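Local coordinates for protein mirolysin (Tannerella forsythia, PDB 6R7V) that probably cleaves peptide bonds as a zinc-dependent metallopeptidase of the pappalysin family, captured here as a zymogen kept latent by a cysteine switch, at residues 50-61 and 117-128; 36-47 and 287-295. The protein carries 1 engineered substitution. One frame throughout, in Å; residues are numbered along the deposited sequence. Where two conformers were deposited one is given.

Interaction 1. Residues 50-61 and 117-128; sequences VVHVVYNNSAQN and GITRTSTSTETF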
loop_
_atom_site.group_PDB
_atom_site.type_symbol
_atom_site.label_atom_id
_atom_site.label_comp_id
_atom_site.label_asym_id
_atom_site.label_seq_id
_atom_site.Cartn_x
_atom_site.Cartn_y
_atom_site.Cartn_z
ATOM N N VAL A 50 1.838 -13.086 -3.290
ATOM C CA VAL A 50 0.889 -14.147 -3.005
ATOM C C VAL A 50 -0.373 -13.491 -2.474
ATOM O O VAL A 50 -0.321 -12.618 -1.588
ATOM C CB VAL A 50 1.440 -15.249 -2.071
ATOM C CG1 VAL A 50 1.943 -14.686 -0.731
ATOM C CG2 VAL A 50 0.415 -16.367 -1.861
ATOM N N VAL A 51 -1.499 -13.847 -3.082
ATOM C CA VAL A 51 -2.815 -13.350 -2.632
ATOM C C VAL A 51 -3.518 -14.451 -1.874
ATOM O O VAL A 51 -3.755 -15.547 -2.430
ATOM C CB VAL A 51 -3.653 -12.866 -3.831
ATOM C CG1 VAL A 51 -5.022 -12.352 -3.357
ATOM C CG2 VAL A 51 -2.900 -11.762 -4.566
ATOM N N HIS A 52 -3.862 -14.166 -0.611
ATOM C CA HIS A 52 -4.570 -15.108 0.246
ATOM C C HIS A 52 -6.020 -14.735 0.313
ATOM O O HIS A 52 -6.341 -13.769 1.012
ATOM C CB HIS A 52 -4.003 -15.146 1.673
ATOM C CG HIS A 52 -2.534 -15.378 1.758
ATOM N ND1 HIS A 52 -1.989 -16.615 1.498
ATOM C CD2 HIS A 52 -1.537 -14.526 2.121
ATOM C CE1 HIS A 52 -0.679 -16.486 1.675
ATOM N NE2 HIS A 52 -0.364 -15.246 2.075
ATOM N N VAL A 53 -6.899 -15.487 -0.382
ATOM C CA VAL A 53 -8.345 -15.231 -0.291
ATOM C C VAL A 53 -8.863 -16.031 0.890
ATOM O O VAL A 53 -8.718 -17.266 0.914
ATOM C CB VAL A 53 -9.091 -15.582 -1.596
ATOM C CG1 VAL A 53 -10.585 -15.261 -1.482
ATOM C CG2 VAL A 53 -8.475 -14.862 -2.795
ATOM N N VAL A 54 -9.426 -15.327 1.894
ATOM C CA VAL A 54 -9.955 -15.967 3.095
ATOM C C VAL A 54 -11.445 -15.694 3.065
ATOM O O VAL A 54 -11.855 -14.533 3.091
ATOM C CB VAL A 54 -9.241 -15.425 4.364
ATOM C CG1 VAL A 54 -9.780 -16.111 5.612
ATOM C CG2 VAL A 54 -7.706 -15.587 4.264
ATOM N N TYR A 55 -12.261 -16.743 2.938
ATOM C CA TYR A 55 -13.669 -16.538 2.660
ATOM C C TYR A 55 -14.575 -17.335 3.542
ATOM O O TYR A 55 -14.331 -18.518 3.802
ATOM C CB TYR A 55 -13.947 -16.857 1.158
ATOM C CG TYR A 55 -13.711 -18.296 0.745
ATOM C CD1 TYR A 55 -12.437 -18.742 0.393
ATOM C CD2 TYR A 55 -14.760 -19.202 0.690
ATOM C CE1 TYR A 55 -12.202 -20.076 0.072
ATOM C CE2 TYR A 55 -14.540 -20.534 0.362
ATOM C CZ TYR A 55 -13.259 -20.960 0.034
ATOM O OH TYR A 55 -13.049 -22.270 -0.320
ATOM N N ASN A 56 -15.696 -16.709 3.906
ATOM C CA ASN A 56 -16.733 -17.310 4.740
ATOM C C ASN A 56 -17.961 -17.637 3.897
ATOM O O ASN A 56 -18.851 -18.348 4.353
ATOM C CB ASN A 56 -17.083 -16.327 5.870
ATOM C CG ASN A 56 -18.227 -16.713 6.775
ATOM O OD1 ASN A 56 -19.248 -15.996 6.866
ATOM N ND2 ASN A 56 -18.101 -17.862 7.444
ATOM N N ASN A 57 -18.021 -17.132 2.666
ATOM C CA ASN A 57 -19.145 -17.348 1.754
ATOM C C ASN A 57 -18.684 -17.147 0.295
ATOM O O ASN A 57 -17.539 -16.772 0.045
ATOM C CB ASN A 57 -20.337 -16.430 2.135
ATOM C CG ASN A 57 -20.029 -14.957 2.090
ATOM O OD1 ASN A 57 -19.337 -14.467 1.190
ATOM N ND2 ASN A 57 -20.519 -14.224 3.083
ATOM N N SER A 58 -19.570 -17.387 -0.672
ATOM C CA SER A 58 -19.260 -17.317 -2.103
ATOM C C SER A 58 -18.904 -15.918 -2.538
ATOM O O SER A 58 -17.974 -15.786 -3.329
ATOM C CB SER A 58 -20.430 -17.826 -2.942
ATOM O OG SER A 58 -21.632 -17.188 -2.538
ATOM N N ALA A 59 -19.598 -14.869 -2.012
ATOM C CA ALA A 59 -19.263 -13.485 -2.404
ATOM C C ALA A 59 -17.802 -13.154 -2.077
ATOM O O ALA A 59 -17.129 -12.404 -2.817
ATOM C CB ALA A 59 -20.162 -12.506 -1.661
ATOM N N GLN A 60 -17.303 -13.693 -0.951
ATOM C CA GLN A 60 -15.944 -13.413 -0.505
ATOM C C GLN A 60 -14.889 -14.223 -1.265
ATOM O O GLN A 60 -13.694 -13.881 -1.265
ATOM C CB GLN A 60 -15.831 -13.687 0.994
ATOM C CG GLN A 60 -16.590 -12.657 1.804
ATOM C CD GLN A 60 -16.815 -13.056 3.227
ATOM O OE1 GLN A 60 -16.130 -13.927 3.770
ATOM N NE2 GLN A 60 -17.752 -12.393 3.894
ATOM N N ASN A 61 -15.325 -15.282 -1.939
ATOM C CA ASN A 61 -14.427 -16.138 -2.714
ATOM C C ASN A 61 -14.289 -15.563 -4.114
ATOM O O ASN A 61 -14.818 -16.098 -5.078
ATOM C CB ASN A 61 -15.016 -17.543 -2.739
ATOM C CG ASN A 61 -14.056 -18.613 -3.137
ATOM O OD1 ASN A 61 -12.847 -18.396 -3.285
ATOM N ND2 ASN A 61 -14.598 -19.820 -3.324
ATOM N N GLY A 117 0.091 -18.531 -7.208
ATOM C CA GLY A 117 0.261 -17.379 -6.323
ATOM C C GLY A 117 -1.031 -16.919 -5.664
ATOM O O GLY A 117 -1.108 -15.798 -5.146
ATOM N N ILE A 118 -2.078 -17.769 -5.715
ATOM C CA ILE A 118 -3.358 -17.501 -5.080
ATOM C C ILE A 118 -3.653 -18.652 -4.126
ATOM O O ILE A 118 -3.647 -19.836 -4.549
ATOM C CB ILE A 118 -4.486 -17.328 -6.123
ATOM C CG1 ILE A 118 -4.190 -16.138 -7.090
ATOM C CG2 ILE A 118 -5.866 -17.183 -5.424
ATOM C CD1 ILE A 118 -5.070 -16.094 -8.362
ATOM N N THR A 119 -3.921 -18.342 -2.852
ATOM C CA THR A 119 -4.341 -19.379 -1.905
ATOM C C THR A 119 -5.803 -19.139 -1.580
ATOM O O THR A 119 -6.284 -18.009 -1.698
ATOM C CB THR A 119 -3.507 -19.406 -0.630
ATOM O OG1 THR A 119 -3.756 -18.233 0.163
ATOM C CG2 THR A 119 -1.995 -19.557 -0.896
ATOM N N ARG A 120 -6.501 -20.194 -1.197
ATOM C CA ARG A 120 -7.918 -20.151 -0.858
ATOM C C ARG A 120 -8.115 -20.835 0.474
ATOM O O ARG A 120 -7.774 -22.017 0.609
ATOM C CB ARG A 120 -8.768 -20.851 -1.931
ATOM C CG ARG A 120 -8.528 -20.399 -3.366
ATOM C CD ARG A 120 -9.543 -19.377 -3.749
ATOM N NE ARG A 120 -9.329 -18.816 -5.083
ATOM C CZ ARG A 120 -9.959 -17.736 -5.493
ATOM N NH1 ARG A 120 -10.828 -17.128 -4.695
ATOM N NH2 ARG A 120 -9.731 -17.246 -6.706
ATOM N N THR A 121 -8.683 -20.121 1.445
ATOM C CA THR A 121 -8.907 -20.654 2.783
ATOM C C THR A 121 -10.322 -20.374 3.193
ATOM O O THR A 121 -10.701 -19.214 3.349
ATOM C CB THR A 121 -7.937 -20.034 3.809
ATOM O OG1 THR A 121 -6.595 -20.141 3.320
ATOM C CG2 THR A 121 -8.072 -20.677 5.220
ATOM N N SER A 122 -11.114 -21.438 3.400
ATOM C CA SER A 122 -12.465 -21.257 3.914
ATOM C C SER A 122 -12.342 -21.019 5.421
ATOM O O SER A 122 -11.398 -21.510 6.073
ATOM C CB SER A 122 -13.344 -22.456 3.581
ATOM O OG SER A 122 -12.936 -23.616 4.277
ATOM N N THR A 123 -13.238 -20.193 5.960
ATOM C CA THR A 123 -13.194 -19.841 7.368
ATOM C C THR A 123 -14.575 -19.733 7.961
ATOM O O THR A 123 -15.536 -19.423 7.254
ATOM C CB THR A 123 -12.411 -18.510 7.560
ATOM O OG1 THR A 123 -12.253 -18.245 8.957
ATOM C CG2 THR A 123 -13.082 -17.300 6.890
ATOM N N SER A 124 -14.642 -19.931 9.279
ATOM C CA SER A 124 -15.811 -19.722 10.103
ATOM C C SER A 124 -15.872 -18.259 10.580
ATOM O O SER A 124 -16.928 -17.849 11.066
ATOM C CB SER A 124 -15.756 -20.652 11.314
ATOM O OG SER A 124 -16.043 -21.993 10.945
ATOM N N THR A 125 -14.761 -17.480 10.491
ATOM C CA THR A 125 -14.757 -16.100 10.934
ATOM C C THR A 125 -15.626 -15.268 9.990
ATOM O O THR A 125 -15.424 -15.304 8.777
ATOM C CB THR A 125 -13.313 -15.601 11.001
ATOM O OG1 THR A 125 -12.616 -16.402 11.947
ATOM C CG2 THR A 125 -13.218 -14.144 11.390
ATOM N N GLU A 126 -16.609 -14.549 10.539
ATOM C CA GLU A 126 -17.487 -13.718 9.703
ATOM C C GLU A 126 -16.825 -12.411 9.282
ATOM O O GLU A 126 -16.976 -11.988 8.132
ATOM C CB GLU A 126 -18.787 -13.415 10.438
ATOM C CG GLU A 126 -19.795 -14.546 10.333
ATOM C CD GLU A 126 -21.241 -14.122 10.501
ATOM O OE1 GLU A 126 -22.108 -14.710 9.813
ATOM O OE2 GLU A 126 -21.512 -13.198 11.302
ATOM N N THR A 127 -16.117 -11.766 10.209
ATOM C CA THR A 127 -15.470 -10.487 9.953
ATOM C C THR A 127 -14.085 -10.473 10.598
ATOM O O THR A 127 -13.990 -10.839 11.778
ATOM C CB THR A 127 -16.343 -9.330 10.503
ATOM O OG1 THR A 127 -17.682 -9.459 10.025
ATOM C CG2 THR A 127 -15.797 -7.947 10.137
ATOM N N PHE A 128 -13.037 -10.038 9.861
ATOM C CA PHE A 128 -11.690 -9.995 10.410
ATOM C C PHE A 128 -11.439 -8.652 11.026
ATOM O O PHE A 128 -12.026 -7.647 10.614
ATOM C CB PHE A 128 -10.659 -10.312 9.332
ATOM C CG PHE A 128 -10.683 -11.790 9.022
ATOM C CD1 PHE A 128 -11.520 -12.295 8.035
ATOM C CD2 PHE A 128 -9.968 -12.693 9.805
ATOM C CE1 PHE A 128 -11.606 -13.673 7.806
ATOM C CE2 PHE A 128 -10.037 -14.067 9.568
ATOM C CZ PHE A 128 -10.830 -14.551 8.546
HETATM O O HOH W 1 -5.993 -18.052 1.714
HETATM O O HOH W 2 -18.743 -13.135 6.455
HETATM O O HOH W 3 -17.389 -20.777 5.834
HETATM O O HOH W 4 -15.301 -13.756 6.513
#
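Val51, Val53 and Tyr55 each bind across through both backbone N and O, so six hydrogen bonds join strand 45-55 to strand 118-122 and the residues flanking it, Gly117 and Thr123, in parallel, running from Val51 N to Gly117 O (2.9 Å) as far as Thr123 N to Tyr55 O (2.9 Å). Packing is tight at His52 and Val54. Thr119 OG1, set between its own backbone N and carbonyl carbon (chi1 69°), meets the imidazole at its edge, in the ring plane, 2.7 Å from His52 ND1. His52 NE2 hydrogen-bonds to Asn153 OD1, so both ring nitrogens are held and the ring cannot easily turn. A water beside them links Val53 O with Thr119 OG1 and Thr121 OG1. Farther along, Val54 CG1 touches Phe128 CZ at 3.5 Å, the side chains crossing at about a right angle.

The other face opens to solvent only at its far end, by Tyr55 and Ser122. The Tyr55 ring is sandwiched: Ser122 CA makes a CH-pi contact 4.0 Å from its centroid, and Asn61 CG lies over the opposite face. Past the strand ends, Asn56 ND2 bonds Thr123 O at 3.0 Å, nearly straight (N-H...O angle 176°). Helix 64-77 covers the near end, Ile67 touching Val51, Val53 and Ile118, while strand 152-157 pairs along the other edge of strand 45-55.

Interaction 2. Residues 36-47 and 287-295; sequences HSRSVPSSTILI and RSLFDTQTG
An Asx turn at Asp291, just beyond helix 280-288, receives the loop that leads into strand 45-55. Asp291 CG stands opposite its backbone N (chi1 175°), and the two carboxylate oxygens divide the work: OD1 accepts from the backbone N of Gln293 and Thr294, which come from opposite faces of its plane, while OD2 reaches across to Ser39 N at 2.7 Å, met from above that plane. Thr292 N returns a bond to Ser39 O (3.0 Å), and the Ser39 hydroxyl donates to Thr292 OG1 (2.7 Å).

Farther along the loop, Arg287 bends at chi3 (60°) so that NH2 alone grips two carbonyls, Pro41 O and Ser43 O, each at 2.8 Å and close to the guanidinium plane; NH1 turns to Ala99 O. Ile45 CD1 lies over one face of this group. The same isoleucine sets CG2 squarely over the Phe290 ring, 3.6 Å from its centroid in a CH-pi contact, and Ile47 CD1 comes to Phe290 CZ at 3.6 Å. Hydrogen bonds at Asp291 and Arg287 thus flank these apolar contacts, where a type I beta turn from Ser288 closes on Asp291 and an Asx turn and Asx motif start.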
loop_
_atom_site.group_PDB
_atom_site.type_symbol
_atom_site.label_atom_id
_atom_site.label_comp_id
_atom_site.label_asym_id
_atom_site.label_seq_id
_atom_site.Cartn_x
_atom_site.Cartn_y
_atom_site.Cartn_z
ATOM N N HIS A 36 20.558 5.377 5.298
ATOM C CA HIS A 36 20.327 3.997 4.859
ATOM C C HIS A 36 19.733 3.931 3.430
ATOM O O HIS A 36 18.992 2.990 3.114
ATOM C CB HIS A 36 19.409 3.255 5.857
ATOM C CG HIS A 36 20.030 2.979 7.195
ATOM N ND1 HIS A 36 19.293 3.076 8.363
ATOM C CD2 HIS A 36 21.294 2.605 7.508
ATOM C CE1 HIS A 36 20.129 2.766 9.343
ATOM N NE2 HIS A 36 21.344 2.478 8.877
ATOM N N SER A 37 20.078 4.908 2.563
ATOM C CA SER A 37 19.547 4.957 1.196
ATOM C C SER A 37 20.570 5.489 0.167
ATOM O O SER A 37 20.231 6.344 -0.659
ATOM C CB SER A 37 18.270 5.793 1.154
ATOM O OG SER A 37 18.445 7.075 1.733
ATOM N N ARG A 38 21.802 4.947 0.183
ATOM C CA ARG A 38 22.825 5.352 -0.783
ATOM C C ARG A 38 22.918 4.371 -1.951
ATOM O O ARG A 38 23.110 4.800 -3.091
ATOM C CB ARG A 38 24.194 5.489 -0.123
ATOM C CG ARG A 38 25.222 6.201 -1.005
ATOM C CD ARG A 38 26.488 5.386 -1.175
ATOM N NE ARG A 38 26.355 4.321 -2.174
ATOM C CZ ARG A 38 26.639 4.454 -3.467
ATOM N NH1 ARG A 38 26.498 3.426 -4.294
ATOM N NH2 ARG A 38 27.058 5.620 -3.948
ATOM N N SER A 39 22.799 3.064 -1.664
ATOM C CA SER A 39 22.899 2.003 -2.660
ATOM C C SER A 39 21.510 1.599 -3.225
ATOM O O SER A 39 21.286 0.427 -3.542
ATOM C CB SER A 39 23.618 0.799 -2.059
ATOM O OG SER A 39 24.006 -0.104 -3.079
ATOM N N VAL A 40 20.610 2.588 -3.412
ATOM C CA VAL A 40 19.265 2.379 -3.977
ATOM C C VAL A 40 19.416 1.865 -5.434
ATOM O O VAL A 40 20.215 2.417 -6.190
ATOM C CB VAL A 40 18.399 3.667 -3.897
ATOM C CG1 VAL A 40 16.980 3.423 -4.409
ATOM C CG2 VAL A 40 18.356 4.195 -2.467
ATOM N N PRO A 41 18.696 0.790 -5.825
ATOM C CA PRO A 41 18.867 0.242 -7.175
ATOM C C PRO A 41 18.537 1.208 -8.301
ATOM O O PRO A 41 17.638 2.047 -8.191
ATOM C CB PRO A 41 17.898 -0.947 -7.205
ATOM C CG PRO A 41 17.654 -1.296 -5.806
ATOM C CD PRO A 41 17.715 -0.001 -5.056
ATOM N N SER A 42 19.257 1.068 -9.404
ATOM C CA SER A 42 18.995 1.844 -10.608
ATOM C C SER A 42 18.094 1.051 -11.553
ATOM O O SER A 42 17.697 1.575 -12.597
ATOM C CB SER A 42 20.304 2.203 -11.306
ATOM O OG SER A 42 21.004 1.024 -11.665
ATOM N N SER A 43 17.780 -0.217 -11.202
ATOM C CA SER A 43 16.993 -1.046 -12.098
ATOM C C SER A 43 15.616 -1.377 -11.552
ATOM O O SER A 43 15.247 -1.008 -10.440
ATOM C CB SER A 43 17.728 -2.328 -12.446
ATOM O OG SER A 43 18.072 -3.025 -11.264
ATOM N N THR A 44 14.820 -2.069 -12.372
ATOM C CA THR A 44 13.471 -2.438 -12.019
ATOM C C THR A 44 13.462 -3.326 -10.788
ATOM O O THR A 44 14.272 -4.261 -10.678
ATOM C CB THR A 44 12.769 -3.136 -13.186
ATOM O OG1 THR A 44 12.805 -2.297 -14.341
ATOM C CG2 THR A 44 11.313 -3.421 -12.871
ATOM N N ILE A 45 12.585 -2.992 -9.823
ATOM C CA ILE A 45 12.404 -3.758 -8.601
ATOM C C ILE A 45 11.233 -4.685 -8.854
ATOM O O ILE A 45 10.182 -4.219 -9.298
ATOM C CB ILE A 45 12.158 -2.794 -7.415
ATOM C CG1 ILE A 45 13.433 -1.995 -7.112
ATOM C CG2 ILE A 45 11.645 -3.563 -6.190
ATOM C CD1 ILE A 45 13.197 -0.786 -6.193
ATOM N N LEU A 46 11.425 -5.992 -8.630
ATOM C CA LEU A 46 10.364 -6.971 -8.848
ATOM C C LEU A 46 9.875 -7.505 -7.507
ATOM O O LEU A 46 10.671 -7.955 -6.684
ATOM C CB LEU A 46 10.904 -8.120 -9.730
ATOM C CG LEU A 46 9.976 -9.317 -9.963
ATOM C CD1 LEU A 46 8.660 -8.898 -10.601
ATOM C CD2 LEU A 46 10.681 -10.345 -10.859
ATOM N N ILE A 47 8.559 -7.520 -7.342
ATOM C CA ILE A 47 7.927 -7.986 -6.123
ATOM C C ILE A 47 7.115 -9.239 -6.393
ATOM O O ILE A 47 6.054 -9.127 -7.006
ATOM C CB ILE A 47 6.981 -6.892 -5.554
ATOM C CG1 ILE A 47 7.655 -5.515 -5.372
ATOM C CG2 ILE A 47 6.303 -7.370 -4.234
ATOM C CD1 ILE A 47 8.665 -5.418 -4.422
ATOM N N ARG A 287 11.528 3.239 -3.325
ATOM C CA ARG A 287 12.633 2.474 -3.880
ATOM C C ARG A 287 13.805 2.318 -2.915
ATOM O O ARG A 287 14.569 1.345 -3.004
ATOM C CB ARG A 287 13.147 3.131 -5.156
ATOM C CG ARG A 287 12.102 3.083 -6.288
ATOM C CD ARG A 287 12.666 3.745 -7.543
ATOM N NE ARG A 287 13.875 3.083 -8.045
ATOM C CZ ARG A 287 13.884 1.946 -8.738
ATOM N NH1 ARG A 287 12.739 1.340 -9.062
ATOM N NH2 ARG A 287 15.039 1.405 -9.123
ATOM N N SER A 288 13.923 3.280 -1.986
ATOM C CA SER A 288 15.022 3.272 -1.012
ATOM C C SER A 288 15.010 2.020 -0.126
ATOM O O SER A 288 16.078 1.615 0.359
ATOM C CB SER A 288 14.990 4.533 -0.150
ATOM O OG SER A 288 13.952 4.512 0.815
ATOM N N LEU A 289 13.852 1.377 0.035
ATOM C CA LEU A 289 13.745 0.154 0.861
ATOM C C LEU A 289 14.457 -1.017 0.226
ATOM O O LEU A 289 14.674 -2.026 0.897
ATOM C CB LEU A 289 12.276 -0.214 1.079
ATOM C CG LEU A 289 11.409 0.828 1.770
ATOM C CD1 LEU A 289 9.974 0.402 1.755
ATOM C CD2 LEU A 289 11.825 1.046 3.224
ATOM N N PHE A 290 14.871 -0.880 -1.047
ATOM C CA PHE A 290 15.519 -1.982 -1.741
ATOM C C PHE A 290 17.005 -1.697 -1.941
ATOM O O PHE A 290 17.648 -2.388 -2.721
ATOM C CB PHE A 290 14.797 -2.253 -3.053
ATOM C CG PHE A 290 13.356 -2.623 -2.815
ATOM C CD1 PHE A 290 12.976 -3.960 -2.675
ATOM C CD2 PHE A 290 12.370 -1.642 -2.759
ATOM C CE1 PHE A 290 11.643 -4.297 -2.466
ATOM C CE2 PHE A 290 11.035 -1.983 -2.543
ATOM C CZ PHE A 290 10.684 -3.304 -2.381
ATOM N N ASP A 291 17.559 -0.710 -1.206
ATOM C CA ASP A 291 18.994 -0.408 -1.207
ATOM C C ASP A 291 19.726 -1.752 -1.093
ATOM O O ASP A 291 19.420 -2.512 -0.186
ATOM C CB ASP A 291 19.287 0.518 -0.011
ATOM C CG ASP A 291 20.731 0.854 0.222
ATOM O OD1 ASP A 291 21.518 -0.072 0.507
ATOM O OD2 ASP A 291 21.068 2.041 0.170
ATOM N N THR A 292 20.613 -2.078 -2.051
ATOM C CA THR A 292 21.237 -3.417 -2.132
ATOM C C THR A 292 22.130 -3.795 -0.934
ATOM O O THR A 292 22.395 -4.987 -0.740
ATOM C CB THR A 292 22.042 -3.570 -3.433
ATOM O OG1 THR A 292 23.093 -2.618 -3.426
ATOM C CG2 THR A 292 21.190 -3.402 -4.691
ATOM N N GLN A 293 22.556 -2.817 -0.126
ATOM C CA GLN A 293 23.459 -3.084 0.999
ATOM C C GLN A 293 22.741 -3.057 2.348
ATOM O O GLN A 293 23.062 -3.874 3.213
ATOM C CB GLN A 293 24.627 -2.074 1.023
ATOM C CG GLN A 293 25.428 -1.948 -0.282
ATOM C CD GLN A 293 25.942 -3.249 -0.860
ATOM O OE1 GLN A 293 26.671 -4.006 -0.215
ATOM N NE2 GLN A 293 25.587 -3.520 -2.106
ATOM N N THR A 294 21.795 -2.117 2.538
ATOM C CA THR A 294 21.128 -1.935 3.828
ATOM C C THR A 294 19.593 -1.793 3.738
ATOM O O THR A 294 18.954 -1.516 4.759
ATOM C CB THR A 294 21.729 -0.697 4.526
ATOM O OG1 THR A 294 21.230 -0.613 5.861
ATOM C CG2 THR A 294 21.443 0.600 3.787
ATOM N N GLY A 295 19.017 -1.965 2.549
ATOM C CA GLY A 295 17.566 -1.836 2.381
ATOM C C GLY A 295 16.835 -2.921 3.136
ATOM O O GLY A 295 17.192 -4.088 3.010
#

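Strand 45-55 is common to both contacts: interaction 2 takes its start and the loop before it, interaction 1 its end and the loop after it. Their centres lie 33 Å apart, and apart from adjoining in the sequence they do not touch. Along the chain the order is 36-47, 50-61, 117-128 and 287-295, so the whole of interaction 1 falls between the two halves of interaction 2. Interaction 1 joins two neighbouring strands inside the mixed sheet, whereas interaction 2 ties that sheet to the C-terminal end of helix 280-288 and the loop after it. The zinc ligands His207, His211 and His217 come between 117-128 and 287-295 in the sequence; Cys6, before all four segments, completes the site.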